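Local coordinates for tRNA (guanine-N(1)-)-methyltransferase (Aquifex aeolicus, PDB 1OY5), which probably methylates guanosine-37 of various tRNAs at N1, using S-adenosyl-L-methionine as methyl donor and working as a homodimer, at residues H16-Y21 against V36-I41; G25-A30 against A148-V153; E68-A73 against E118-R123; E72-V77 against P84-T89; E103-E108 against S154-G159. One frame throughout, in Å; residues are numbered along the deposited sequence.

Interaction 1: residues H16-Y21 against V36-I41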
# COMPACT_ATOMS: atom_id res chain seq x y z
N HIS A 16 12.34 10.40 -4.04
CA HIS A 16 11.50 10.77 -5.19
C HIS A 16 10.20 10.03 -5.28
O HIS A 16 9.26 10.54 -5.81
CB HIS A 16 12.32 10.71 -6.49
CG HIS A 16 13.46 11.71 -6.49
ND1 HIS A 16 14.01 12.22 -7.65
CD2 HIS A 16 14.13 12.28 -5.47
CE1 HIS A 16 14.98 13.06 -7.34
NE2 HIS A 16 15.08 13.10 -6.02
N ILE A 17 10.13 8.83 -4.74
CA ILE A 17 8.88 8.11 -4.72
C ILE A 17 7.86 8.93 -3.93
O ILE A 17 6.73 9.08 -4.36
CB ILE A 17 9.03 6.71 -4.15
CG1 ILE A 17 9.67 5.80 -5.17
CG2 ILE A 17 7.69 6.15 -3.81
CD1 ILE A 17 10.33 4.57 -4.58
N ILE A 18 8.28 9.48 -2.81
CA ILE A 18 7.39 10.25 -1.96
C ILE A 18 7.05 11.61 -2.61
O ILE A 18 5.89 12.02 -2.66
CB ILE A 18 8.04 10.45 -0.61
CG1 ILE A 18 8.62 9.13 -0.11
CG2 ILE A 18 7.06 11.06 0.39
CD1 ILE A 18 7.64 8.08 0.11
N SER A 19 8.03 12.26 -3.20
CA SER A 19 7.79 13.55 -3.78
C SER A 19 6.88 13.31 -4.98
O SER A 19 5.97 14.08 -5.20
CB SER A 19 9.10 14.28 -4.12
OG SER A 19 9.46 14.10 -5.48
N CYS A 20 7.06 12.24 -5.72
CA CYS A 20 6.19 12.00 -6.86
C CYS A 20 4.72 11.69 -6.51
O CYS A 20 3.82 12.00 -7.28
CB CYS A 20 6.74 10.92 -7.76
SG CYS A 20 5.61 10.62 -9.13
N TYR A 21 4.45 11.13 -5.34
CA TYR A 21 3.06 10.79 -4.98
C TYR A 21 2.36 12.02 -4.49
O TYR A 21 1.16 12.10 -4.58
CB TYR A 21 3.00 9.68 -3.92
CG TYR A 21 1.58 9.16 -3.66
CD1 TYR A 21 0.79 9.75 -2.70
CD2 TYR A 21 1.05 8.09 -4.37
CE1 TYR A 21 -0.46 9.33 -2.47
CE2 TYR A 21 -0.20 7.65 -4.15
CZ TYR A 21 -0.97 8.28 -3.19
OH TYR A 21 -2.28 7.88 -2.92
N VAL A 36 -1.49 19.99 4.97
CA VAL A 36 -0.40 19.07 5.24
C VAL A 36 0.82 19.46 4.49
O VAL A 36 0.76 20.20 3.51
CB VAL A 36 -0.72 17.66 4.87
CG1 VAL A 36 -2.04 17.25 5.50
CG2 VAL A 36 -0.82 17.55 3.39
N GLU A 37 1.93 18.96 5.01
CA GLU A 37 3.23 19.08 4.40
C GLU A 37 3.93 17.72 4.52
O GLU A 37 3.83 17.02 5.51
CB GLU A 37 4.06 20.16 5.07
CG GLU A 37 3.61 21.58 4.77
CD GLU A 37 4.38 22.58 5.61
OE1 GLU A 37 5.32 22.17 6.33
OE2 GLU A 37 4.00 23.76 5.62
N VAL A 38 4.64 17.37 3.46
CA VAL A 38 5.30 16.10 3.31
C VAL A 38 6.73 16.37 2.98
O VAL A 38 7.03 16.84 1.91
CB VAL A 38 4.68 15.30 2.12
CG1 VAL A 38 5.49 14.05 1.83
CG2 VAL A 38 3.29 14.93 2.42
N TYR A 39 7.61 16.04 3.90
CA TYR A 39 9.02 16.22 3.71
C TYR A 39 9.76 14.88 3.53
O TYR A 39 10.11 14.21 4.48
CB TYR A 39 9.64 16.91 4.91
CG TYR A 39 9.12 18.26 5.21
CD1 TYR A 39 9.80 19.39 4.76
CD2 TYR A 39 7.99 18.43 6.02
CE1 TYR A 39 9.38 20.63 5.06
CE2 TYR A 39 7.55 19.67 6.32
CZ TYR A 39 8.24 20.78 5.83
OH TYR A 39 7.81 22.06 6.10
N PRO A 40 10.06 14.53 2.31
CA PRO A 40 10.88 13.34 2.06
C PRO A 40 12.32 13.61 2.55
O PRO A 40 12.90 14.65 2.27
CB PRO A 40 10.83 13.19 0.55
CG PRO A 40 10.25 14.50 -0.01
CD PRO A 40 9.68 15.25 1.09
N ILE A 41 12.86 12.70 3.35
CA ILE A 41 14.20 12.90 3.92
C ILE A 41 15.04 11.77 3.38
O ILE A 41 14.81 10.60 3.63
CB ILE A 41 14.17 12.89 5.48
CG1 ILE A 41 13.06 13.77 6.05
CG2 ILE A 41 15.48 13.33 6.01
CD1 ILE A 41 13.34 15.26 5.97

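Interaction 2: residues G25-A30 against A148-V153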
# COMPACT_ATOMS: atom_id res chain seq x y z
N GLY A 25 -3.63 13.94 -6.68
CA GLY A 25 -4.67 13.51 -5.78
C GLY A 25 -4.87 14.35 -4.54
O GLY A 25 -4.62 15.55 -4.52
N ILE A 26 -5.36 13.69 -3.51
CA ILE A 26 -5.74 14.30 -2.26
C ILE A 26 -4.55 14.80 -1.51
O ILE A 26 -4.67 15.72 -0.74
CB ILE A 26 -6.52 13.26 -1.43
CG1 ILE A 26 -7.60 12.61 -2.30
CG2 ILE A 26 -7.23 13.90 -0.30
CD1 ILE A 26 -8.38 13.58 -3.16
N VAL A 27 -3.40 14.19 -1.71
CA VAL A 27 -2.23 14.63 -0.97
C VAL A 27 -1.83 15.99 -1.49
O VAL A 27 -1.48 16.87 -0.72
CB VAL A 27 -1.06 13.63 -1.04
CG1 VAL A 27 0.24 14.28 -0.52
CG2 VAL A 27 -1.39 12.44 -0.21
N LYS A 28 -1.93 16.18 -2.80
CA LYS A 28 -1.58 17.46 -3.39
C LYS A 28 -2.56 18.55 -2.97
O LYS A 28 -2.18 19.66 -2.70
CB LYS A 28 -1.52 17.33 -4.89
CG LYS A 28 -1.24 18.58 -5.64
CD LYS A 28 -1.81 18.43 -7.09
CE LYS A 28 -1.78 19.73 -7.89
NZ LYS A 28 -2.83 19.74 -8.96
N GLN A 29 -3.82 18.20 -2.91
CA GLN A 29 -4.87 19.09 -2.47
C GLN A 29 -4.60 19.52 -1.02
O GLN A 29 -4.56 20.71 -0.70
CB GLN A 29 -6.18 18.34 -2.57
CG GLN A 29 -7.38 19.12 -2.30
CD GLN A 29 -8.59 18.37 -2.78
OE1 GLN A 29 -8.56 17.78 -3.87
NE2 GLN A 29 -9.67 18.39 -1.97
N ALA A 30 -4.37 18.54 -0.15
CA ALA A 30 -4.04 18.85 1.23
C ALA A 30 -2.83 19.81 1.31
O ALA A 30 -2.81 20.77 2.11
CB ALA A 30 -3.76 17.59 2.00
N ALA A 148 0.51 5.12 1.81
CA ALA A 148 -0.82 4.78 2.25
C ALA A 148 -1.15 5.58 3.50
O ALA A 148 -2.17 6.24 3.58
CB ALA A 148 -0.88 3.32 2.54
N VAL A 149 -0.26 5.56 4.48
CA VAL A 149 -0.48 6.32 5.70
C VAL A 149 -0.70 7.84 5.41
O VAL A 149 -1.62 8.45 5.96
CB VAL A 149 0.70 6.12 6.66
CG1 VAL A 149 0.59 7.08 7.81
CG2 VAL A 149 0.74 4.71 7.19
N ILE A 150 0.14 8.43 4.56
CA ILE A 150 0.02 9.84 4.20
C ILE A 150 -1.32 10.11 3.52
O ILE A 150 -1.98 11.11 3.79
CB ILE A 150 1.18 10.25 3.30
CG1 ILE A 150 2.50 10.24 4.08
CG2 ILE A 150 0.99 11.65 2.81
CD1 ILE A 150 3.73 10.56 3.28
N ASP A 151 -1.71 9.19 2.63
CA ASP A 151 -2.96 9.28 1.88
C ASP A 151 -4.16 9.19 2.81
O ASP A 151 -5.04 10.02 2.76
CB ASP A 151 -3.01 8.16 0.84
CG ASP A 151 -4.14 8.32 -0.15
OD1 ASP A 151 -5.27 7.88 0.14
OD2 ASP A 151 -4.00 8.82 -1.28
N ALA A 152 -4.20 8.16 3.64
CA ALA A 152 -5.33 7.91 4.52
C ALA A 152 -5.59 9.06 5.48
O ALA A 152 -6.73 9.49 5.66
CB ALA A 152 -5.13 6.59 5.30
N VAL A 153 -4.52 9.51 6.10
CA VAL A 153 -4.55 10.59 7.06
C VAL A 153 -5.00 11.91 6.42
O VAL A 153 -5.88 12.61 6.95
CB VAL A 153 -3.19 10.76 7.71
CG1 VAL A 153 -3.13 12.04 8.46
CG2 VAL A 153 -2.92 9.58 8.66

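Interaction 3: residues E68-A73 against E118-R123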
# COMPACT_ATOMS: atom_id res chain seq x y z
N GLU A 68 23.05 4.81 12.38
CA GLU A 68 23.54 6.19 12.39
C GLU A 68 22.69 7.15 11.59
O GLU A 68 22.27 8.16 12.09
CB GLU A 68 24.98 6.27 11.88
CG GLU A 68 25.94 5.43 12.70
CD GLU A 68 26.18 4.07 12.10
OE1 GLU A 68 27.34 3.75 11.80
OE2 GLU A 68 25.21 3.33 11.93
N PRO A 69 22.46 6.84 10.32
CA PRO A 69 21.79 7.76 9.40
C PRO A 69 20.36 8.05 9.82
O PRO A 69 19.89 9.19 9.73
CB PRO A 69 21.86 7.04 8.06
CG PRO A 69 22.92 6.05 8.22
CD PRO A 69 22.90 5.61 9.64
N ILE A 70 19.67 7.02 10.29
CA ILE A 70 18.32 7.22 10.82
C ILE A 70 18.34 8.08 12.09
O ILE A 70 17.48 8.92 12.28
CB ILE A 70 17.64 5.88 11.06
CG1 ILE A 70 17.36 5.19 9.72
CG2 ILE A 70 16.34 6.05 11.88
CD1 ILE A 70 16.86 3.81 9.90
N TYR A 71 19.30 7.87 12.97
CA TYR A 71 19.38 8.67 14.21
C TYR A 71 19.73 10.13 13.88
O TYR A 71 19.17 11.07 14.44
CB TYR A 71 20.39 8.07 15.19
CG TYR A 71 19.75 7.21 16.23
CD1 TYR A 71 19.09 7.77 17.32
CD2 TYR A 71 19.78 5.83 16.13
CE1 TYR A 71 18.49 6.98 18.29
CE2 TYR A 71 19.19 5.03 17.10
CZ TYR A 71 18.55 5.62 18.17
OH TYR A 71 17.97 4.83 19.11
N GLU A 72 20.66 10.30 12.97
CA GLU A 72 21.03 11.60 12.45
C GLU A 72 19.78 12.29 11.83
O GLU A 72 19.48 13.44 12.10
CB GLU A 72 22.10 11.41 11.38
CG GLU A 72 23.33 12.28 11.49
CD GLU A 72 23.97 12.23 12.84
OE1 GLU A 72 24.76 11.30 13.07
OE2 GLU A 72 23.68 13.14 13.66
N ALA A 73 19.05 11.59 10.99
CA ALA A 73 17.87 12.17 10.38
C ALA A 73 16.83 12.60 11.44
O ALA A 73 16.21 13.67 11.34
CB ALA A 73 17.26 11.21 9.41
N GLU A 118 16.79 -6.64 4.94
CA GLU A 118 16.47 -7.51 6.06
C GLU A 118 15.91 -6.74 7.24
O GLU A 118 15.71 -7.32 8.29
CB GLU A 118 17.73 -8.24 6.54
CG GLU A 118 18.63 -8.78 5.45
CD GLU A 118 17.86 -9.21 4.22
OE1 GLU A 118 17.47 -10.42 4.16
OE2 GLU A 118 17.65 -8.34 3.30
N GLY A 119 15.68 -5.44 7.11
CA GLY A 119 15.16 -4.68 8.22
C GLY A 119 16.05 -3.56 8.72
O GLY A 119 17.03 -3.17 8.08
N VAL A 120 15.68 -3.03 9.88
CA VAL A 120 16.36 -1.91 10.47
C VAL A 120 17.06 -2.35 11.72
O VAL A 120 16.56 -3.16 12.47
CB VAL A 120 15.36 -0.80 10.77
CG1 VAL A 120 16.01 0.36 11.50
CG2 VAL A 120 14.75 -0.35 9.51
N ASP A 121 18.25 -1.85 11.95
CA ASP A 121 18.97 -2.24 13.13
C ASP A 121 18.01 -2.00 14.28
O ASP A 121 17.37 -0.95 14.34
CB ASP A 121 20.24 -1.42 13.27
CG ASP A 121 20.98 -1.67 14.57
OD1 ASP A 121 21.95 -2.44 14.58
OD2 ASP A 121 20.69 -1.11 15.64
N GLU A 122 17.86 -2.98 15.16
CA GLU A 122 16.93 -2.86 16.28
C GLU A 122 17.11 -1.60 17.12
O GLU A 122 16.14 -1.09 17.65
CB GLU A 122 17.04 -4.07 17.21
CG GLU A 122 16.07 -5.18 16.86
CD GLU A 122 14.64 -4.81 17.18
OE1 GLU A 122 14.36 -4.70 18.37
OE2 GLU A 122 13.83 -4.61 16.22
N ARG A 123 18.34 -1.12 17.27
CA ARG A 123 18.59 0.02 18.15
C ARG A 123 17.82 1.29 17.74
O ARG A 123 17.75 2.28 18.47
CB ARG A 123 20.09 0.28 18.22
CG ARG A 123 20.87 -0.83 18.90
CD ARG A 123 22.36 -0.80 18.60
NE ARG A 123 22.66 -1.13 17.21
CZ ARG A 123 23.87 -1.11 16.66
NH1 ARG A 123 24.94 -0.77 17.37
NH2 ARG A 123 24.03 -1.44 15.39

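Interaction 4: residues E72-V77 against P84-T89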
# COMPACT_ATOMS: atom_id res chain seq x y z
N GLU A 72 20.66 10.30 12.97
CA GLU A 72 21.03 11.60 12.45
C GLU A 72 19.78 12.29 11.83
O GLU A 72 19.48 13.44 12.10
CB GLU A 72 22.10 11.41 11.38
CG GLU A 72 23.33 12.28 11.49
CD GLU A 72 23.97 12.23 12.84
OE1 GLU A 72 24.76 11.30 13.07
OE2 GLU A 72 23.68 13.14 13.66
N ALA A 73 19.05 11.59 10.99
CA ALA A 73 17.87 12.17 10.38
C ALA A 73 16.83 12.60 11.44
O ALA A 73 16.21 13.67 11.34
CB ALA A 73 17.26 11.21 9.41
N TYR A 74 16.62 11.72 12.42
CA TYR A 74 15.73 11.96 13.54
C TYR A 74 16.16 13.25 14.25
O TYR A 74 15.35 14.17 14.42
CB TYR A 74 15.75 10.74 14.48
CG TYR A 74 14.98 10.89 15.78
CD1 TYR A 74 15.64 11.14 16.97
CD2 TYR A 74 13.61 10.76 15.82
CE1 TYR A 74 14.98 11.28 18.17
CE2 TYR A 74 12.91 10.89 17.02
CZ TYR A 74 13.62 11.16 18.19
OH TYR A 74 13.00 11.33 19.39
N ASP A 75 17.44 13.31 14.64
CA ASP A 75 18.01 14.47 15.30
C ASP A 75 17.71 15.73 14.53
O ASP A 75 17.24 16.70 15.10
CB ASP A 75 19.53 14.33 15.48
CG ASP A 75 19.90 13.31 16.54
OD1 ASP A 75 21.11 13.01 16.70
OD2 ASP A 75 19.06 12.74 17.26
N TYR A 76 17.99 15.72 13.24
CA TYR A 76 17.73 16.87 12.38
C TYR A 76 16.27 17.30 12.48
O TYR A 76 15.99 18.47 12.71
CB TYR A 76 18.13 16.53 10.93
CG TYR A 76 17.60 17.44 9.84
CD1 TYR A 76 16.38 17.19 9.24
CD2 TYR A 76 18.35 18.50 9.37
CE1 TYR A 76 15.92 17.98 8.22
CE2 TYR A 76 17.90 19.30 8.37
CZ TYR A 76 16.66 19.04 7.78
OH TYR A 76 16.14 19.84 6.75
N VAL A 77 15.35 16.36 12.39
CA VAL A 77 13.91 16.67 12.46
C VAL A 77 13.57 17.33 13.80
O VAL A 77 12.88 18.37 13.84
CB VAL A 77 13.04 15.40 12.28
CG1 VAL A 77 11.59 15.73 12.34
CG2 VAL A 77 13.35 14.70 10.94
N PRO A 84 9.12 14.44 16.56
CA PRO A 84 8.06 13.72 15.88
C PRO A 84 7.58 12.45 16.55
O PRO A 84 8.36 11.72 17.18
CB PRO A 84 8.73 13.35 14.58
CG PRO A 84 10.05 13.03 14.99
CD PRO A 84 10.44 13.98 16.08
N PHE A 85 6.31 12.16 16.35
CA PHE A 85 5.77 10.89 16.75
C PHE A 85 6.36 9.92 15.73
O PHE A 85 6.17 10.12 14.54
CB PHE A 85 4.25 10.94 16.64
CG PHE A 85 3.59 9.66 16.95
CD1 PHE A 85 3.24 8.80 15.93
CD2 PHE A 85 3.33 9.30 18.26
CE1 PHE A 85 2.61 7.62 16.21
CE2 PHE A 85 2.68 8.12 18.56
CZ PHE A 85 2.31 7.28 17.56
N VAL A 86 7.11 8.92 16.15
CA VAL A 86 7.83 8.11 15.19
C VAL A 86 7.15 6.81 14.83
O VAL A 86 6.89 5.96 15.69
CB VAL A 86 9.30 7.84 15.64
CG1 VAL A 86 10.05 6.99 14.59
CG2 VAL A 86 10.02 9.14 15.90
N LEU A 87 6.93 6.65 13.53
CA LEU A 87 6.27 5.47 12.98
C LEU A 87 7.23 4.77 12.01
O LEU A 87 7.97 5.42 11.26
CB LEU A 87 5.02 5.94 12.29
CG LEU A 87 4.08 5.03 11.55
CD1 LEU A 87 3.57 3.93 12.47
CD2 LEU A 87 2.95 5.89 11.06
N ILE A 88 7.26 3.44 12.08
CA ILE A 88 8.12 2.61 11.24
C ILE A 88 7.26 1.62 10.53
O ILE A 88 6.41 0.99 11.14
CB ILE A 88 9.21 1.90 12.11
CG1 ILE A 88 10.23 1.16 11.25
CG2 ILE A 88 8.61 0.92 13.08
CD1 ILE A 88 11.62 1.00 11.92
N THR A 89 7.46 1.52 9.22
CA THR A 89 6.84 0.53 8.38
C THR A 89 7.97 -0.35 7.90
O THR A 89 8.88 0.13 7.19
CB THR A 89 6.26 1.16 7.13
OG1 THR A 89 7.31 1.82 6.41
CG2 THR A 89 5.28 2.28 7.44

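Interaction 5: residues E103-E108 against S154-G159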
# COMPACT_ATOMS: atom_id res chain seq x y z
N GLU A 103 -6.36 8.66 14.72
CA GLU A 103 -5.45 9.01 15.81
C GLU A 103 -4.28 9.84 15.25
O GLU A 103 -3.87 10.83 15.85
CB GLU A 103 -4.87 7.73 16.47
CG GLU A 103 -5.89 6.77 17.11
CD GLU A 103 -5.28 5.42 17.50
OE1 GLU A 103 -4.10 5.40 17.94
OE2 GLU A 103 -5.95 4.36 17.38
N LEU A 104 -3.76 9.39 14.10
CA LEU A 104 -2.61 10.01 13.45
C LEU A 104 -2.95 11.38 12.91
O LEU A 104 -2.08 12.25 12.84
CB LEU A 104 -2.09 9.10 12.31
CG LEU A 104 -1.40 7.77 12.66
CD1 LEU A 104 -1.12 6.95 11.42
CD2 LEU A 104 -0.12 7.98 13.38
N SER A 105 -4.20 11.55 12.48
CA SER A 105 -4.67 12.82 11.93
C SER A 105 -4.71 13.87 13.01
O SER A 105 -4.69 15.06 12.71
CB SER A 105 -6.09 12.67 11.36
OG SER A 105 -7.03 12.32 12.36
N LYS A 106 -4.78 13.45 14.27
CA LYS A 106 -4.82 14.41 15.37
C LYS A 106 -3.41 14.84 15.79
O LYS A 106 -3.22 15.64 16.66
CB LYS A 106 -5.61 13.84 16.56
CG LYS A 106 -7.12 13.81 16.32
CD LYS A 106 -7.85 13.07 17.43
CE LYS A 106 -7.60 13.68 18.84
NZ LYS A 106 -8.49 14.86 19.25
N LYS A 107 -2.41 14.30 15.13
CA LYS A 107 -1.03 14.68 15.44
C LYS A 107 -0.54 15.91 14.66
O LYS A 107 -1.25 16.44 13.83
CB LYS A 107 -0.11 13.51 15.25
CG LYS A 107 -0.50 12.44 16.20
CD LYS A 107 0.55 11.43 16.36
CE LYS A 107 0.30 10.63 17.64
NZ LYS A 107 -0.69 9.65 17.31
N GLU A 108 0.64 16.37 15.02
CA GLU A 108 1.22 17.57 14.44
C GLU A 108 2.46 17.24 13.66
O GLU A 108 2.73 17.86 12.64
CB GLU A 108 1.60 18.59 15.55
CG GLU A 108 0.42 19.36 16.14
CD GLU A 108 0.80 20.24 17.32
OE1 GLU A 108 0.17 21.29 17.50
OE2 GLU A 108 1.72 19.91 18.09
N SER A 154 -4.43 12.22 5.26
CA SER A 154 -4.71 13.46 4.56
C SER A 154 -6.14 13.57 4.18
O SER A 154 -6.70 14.66 4.26
CB SER A 154 -3.87 13.57 3.29
OG SER A 154 -2.51 13.85 3.58
N ARG A 155 -6.76 12.47 3.77
CA ARG A 155 -8.16 12.54 3.34
C ARG A 155 -9.18 12.72 4.47
O ARG A 155 -10.28 13.22 4.23
CB ARG A 155 -8.56 11.38 2.42
CG ARG A 155 -8.57 10.02 3.08
CD ARG A 155 -9.18 8.96 2.23
NE ARG A 155 -10.58 9.24 1.92
CZ ARG A 155 -11.59 9.05 2.77
NH1 ARG A 155 -11.36 8.58 3.98
NH2 ARG A 155 -12.83 9.32 2.39
N VAL A 156 -8.82 12.37 5.71
CA VAL A 156 -9.75 12.58 6.84
C VAL A 156 -9.43 13.87 7.55
O VAL A 156 -9.96 14.13 8.62
CB VAL A 156 -9.71 11.45 7.89
CG1 VAL A 156 -10.11 10.13 7.27
CG2 VAL A 156 -8.36 11.37 8.55
N LEU A 157 -8.53 14.67 6.99
CA LEU A 157 -8.25 15.98 7.61
C LEU A 157 -9.35 16.97 7.25
O LEU A 157 -9.83 16.99 6.14
CB LEU A 157 -6.92 16.54 7.16
CG LEU A 157 -5.68 15.93 7.76
CD1 LEU A 157 -4.45 16.54 7.12
CD2 LEU A 157 -5.68 16.09 9.27
N PRO A 158 -9.76 17.78 8.20
CA PRO A 158 -10.78 18.78 7.92
C PRO A 158 -10.25 19.83 6.94
O PRO A 158 -9.12 20.29 7.09
CB PRO A 158 -11.05 19.37 9.31
CG PRO A 158 -9.88 19.11 10.07
CD PRO A 158 -9.36 17.78 9.61
N GLY A 159 -11.04 20.18 5.94
CA GLY A 159 -10.65 21.15 4.94
C GLY A 159 -10.14 20.55 3.62
O GLY A 159 -9.93 21.27 2.65

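Interaction 1: residues H16-Y21 against V36-I41
I18 is the residue of helix 15-21 that meets both V38 and P40 of strand 36-42, and its side chain can be followed outward atom by atom. CB comes first, lying 4.1 Å from P40 CB. From there the chain forks. The CG2 branch, set anti to the backbone N (I18 CG1 has chi1 -46°), reaches the strand and touches V38 CG1 at 3.7 Å; the two side chains cross at about a right angle. The other branch, CG1 and CD1, turns away from the strand, and I18 also packs on V10 of strand 6-12 and L147 of helix 143-155. V38 meets the methyl with its own branch anti to N. The next residue, S19, adds a looser touch, its CB 4.3 Å from P40 CG.

The strand alternates as expected: V38 and P40 face the helix, while Y39 points the opposite way, and there its OH donates to E37 OE1, which also forms a salt bridge with R7. Helix and strand axes come within 8.0 Å and run almost antiparallel, at 160°. This is the packing of a beta-alpha-beta crossover: strand 6-12 leads through helices 15-21 and 25-33 to its parallel neighbour 36-42, at one margin of the alpha/beta sheet of this SPOUT-clan methyltransferase.

Interaction 2: residues G25-A30 against A148-V153
V27 of helix 25-33 meets I150 and D151 of helix 143-155, and the apolar part of the contact runs through one methyl group. V27 CG2 lies 3.9 Å from I150 CG2 and also reaches the backbone, 4.1 Å from D151 CA. With CG1 anti to the backbone N (chi1 167°), V27 leaves CG2 as the branch turned to the other helix. The two side chains meet at a slant. I150 offers its short branch here; the residue also packs on F8 and V10 of strand 6-12 and on V38 of strand 36-42. One residue therefore serves both the helix pair and the sheet.

Helices 25-33 and 143-155 lie side by side against the parallel sheet, as in the alpha/beta layering of this SPOUT-clan protein, with helix 143-155 also facing the second subunit.

The polar part belongs to D151, whose carboxylate is buried but makes its bonds beyond these two helices. OD2 is hydrogen-bonded to Y21 OH of helix 15-21, and OD1 to S140 N of the second subunit. D151 packs on L139 of that subunit as well, and A152 on F137; L139 and F137 lie in the run of residues expected, by similarity, to bind S-adenosyl-L-methionine.

Backbone bonds hold each helix in shape: A30 N donates to I26 O at 2.9 Å, and A152 N to A148 O at 2.8 Å.

Interaction 3: residues E68-A73 against E118-R123
I70 and V120 meet through extended branches: chi2 of I70 is 172°, carrying CD1 to the far end of its chain, and V120 holds CG1 anti to its backbone N (chi1 176°). The two side chains reach toward each other tip to tip, with I70 CD1 3.9 Å from V120 CG1. One residue on, Y71 sends its phenol to R123, three residues along from V120, where its OH donates to R123 O at 2.6 Å. The acceptor sits at the edge of the ring and in its plane; seen from the carbonyl, the approach is fairly straight, with a C=O...donor angle of 156°, and is tilted somewhat from the carbonyl plane. A phenylalanine in place of Y71 would probably leave the carbonyl of buried R123 without this donor and cost the helix its polar hold on the loop.

R123 is itself fixed by D121. NE and NH2 face the two carboxylate oxygens in a side-on salt bridge, and R123 N donates to D121 OD2 at 2.9 Å, closing an Asx turn; OD2 thus takes two donors. The second subunit adds to the grip, with T183 N bonded to D121 OD1 and P185 O to R123 NH1.

The loop follows strand 109-114, beginning at G115, which by similarity binds S-adenosyl-L-methionine; the V120 side chain is about 4 Å from G115 at the nearest atoms. Backbone bonds from G119 and D121 to L65 tie the loop to strand 64-65, while helix 67-81 also rests on strand 6-12, with I70 and A73 against L11.

Interaction 4: residues E72-V77 against P84-T89
Y74 turns the edge of its ring to V86, and P84 fits in beside the pair. CE2 of Y74 is 3.6 Å from V86 CG2 and its neighbour CD2 is 3.9 Å from the same methyl, which lies near the ring plane, so that carbon stands against one side of the ring's rim. The ring gets there because CG of Y74 is anti to the backbone N (chi1 174°), swinging the aromatic group out from the helix until its end comes close to the strand. P84 meets the ring at a slant: its CD is 4.1 Å from Y74 CE2. The same proline reaches V77, one helical turn along, through CG, which lies 4.1 Å from V77 CG1. V77 points toward the strand and its branch anti to N makes the touch. P84 thus touches both tyrosine and valine where the chain, having left the helix, turns back into the strand.

The contact is apolar throughout, and the strand's main chain is bonded on its flanks instead: V86 N donates to D129 OD2, and F85 pairs with R109 and M111.

This is the helix-to-strand step of a parallel alpha/beta sheet, in which helix 67-81 lies over strand 85-89 and its neighbour 109-114. Y74, V77 and P84 all touch M111 of that neighbour, V77 also reaches F9 of strand 6-12, and D75 forms a salt bridge with R189 of the second subunit.

Interaction 5: residues E103-E108 against S154-G159
S105 meets V156 and L157 with no ring, side-chain amide or guanidinium taking part; the nearest planar group is the peptide of S105, whose O lies 3.7 Å from L157 CD2. K107, two residues along, makes a cation-pi pair with F85 of strand 85-89, outside this contact. In the alpha/beta layers of the SPOUT fold, this is the place where helix 98-105 and helix 143-155 both run out, and their last turns give way to loops side by side near the surface.

S105 CB does most of the touching. It lies 3.8 Å from V156 CG2 and 4.0 Å from L157 CD2, so two methyls from successive residues close on one small carbon. V156 places that methyl between its backbone N and carbonyl carbon (CG1 has chi1 -61°), and V156 also packs on Q98 and V101 of the same helix as S105. L157 swings its end back toward S105 and also touches V36, linking the helix ends to the outer strand 36-42. The hydroxyl of S105 is engaged within its own helix, hydrogen-bonded to N102 O.

Beyond L157, G159 O accepts from K33 NZ. The turns themselves are closed by backbone bonds: K106 N to E103 O at 3.2 Å on one side, and on the other L157 N to S154 O at 3.3 Å.

How the interactions relate
Interactions 2, 3 and 4 are buried, interaction 1 is partly so, and interaction 5 lies at the surface. Interactions 3 and 4 both use helix 67-81, and interactions 2 and 5 both use helix 143-155. Interactions 1 and 4 set helices on strands of the same parallel sheet, and both rely on apolar side chains; in interaction 2 two helices meet. Only interaction 3 has a hydrogen bond between its segments, where the 118-123 loop also bonds to the second subunit. Interactions 1 and 2 touch where Y21 packs on V27, and F85 of interaction 4 reaches L104 of interaction 5; neighbouring contacts thus touch in a chain, 3 to 4 to 5 to 2 to 1.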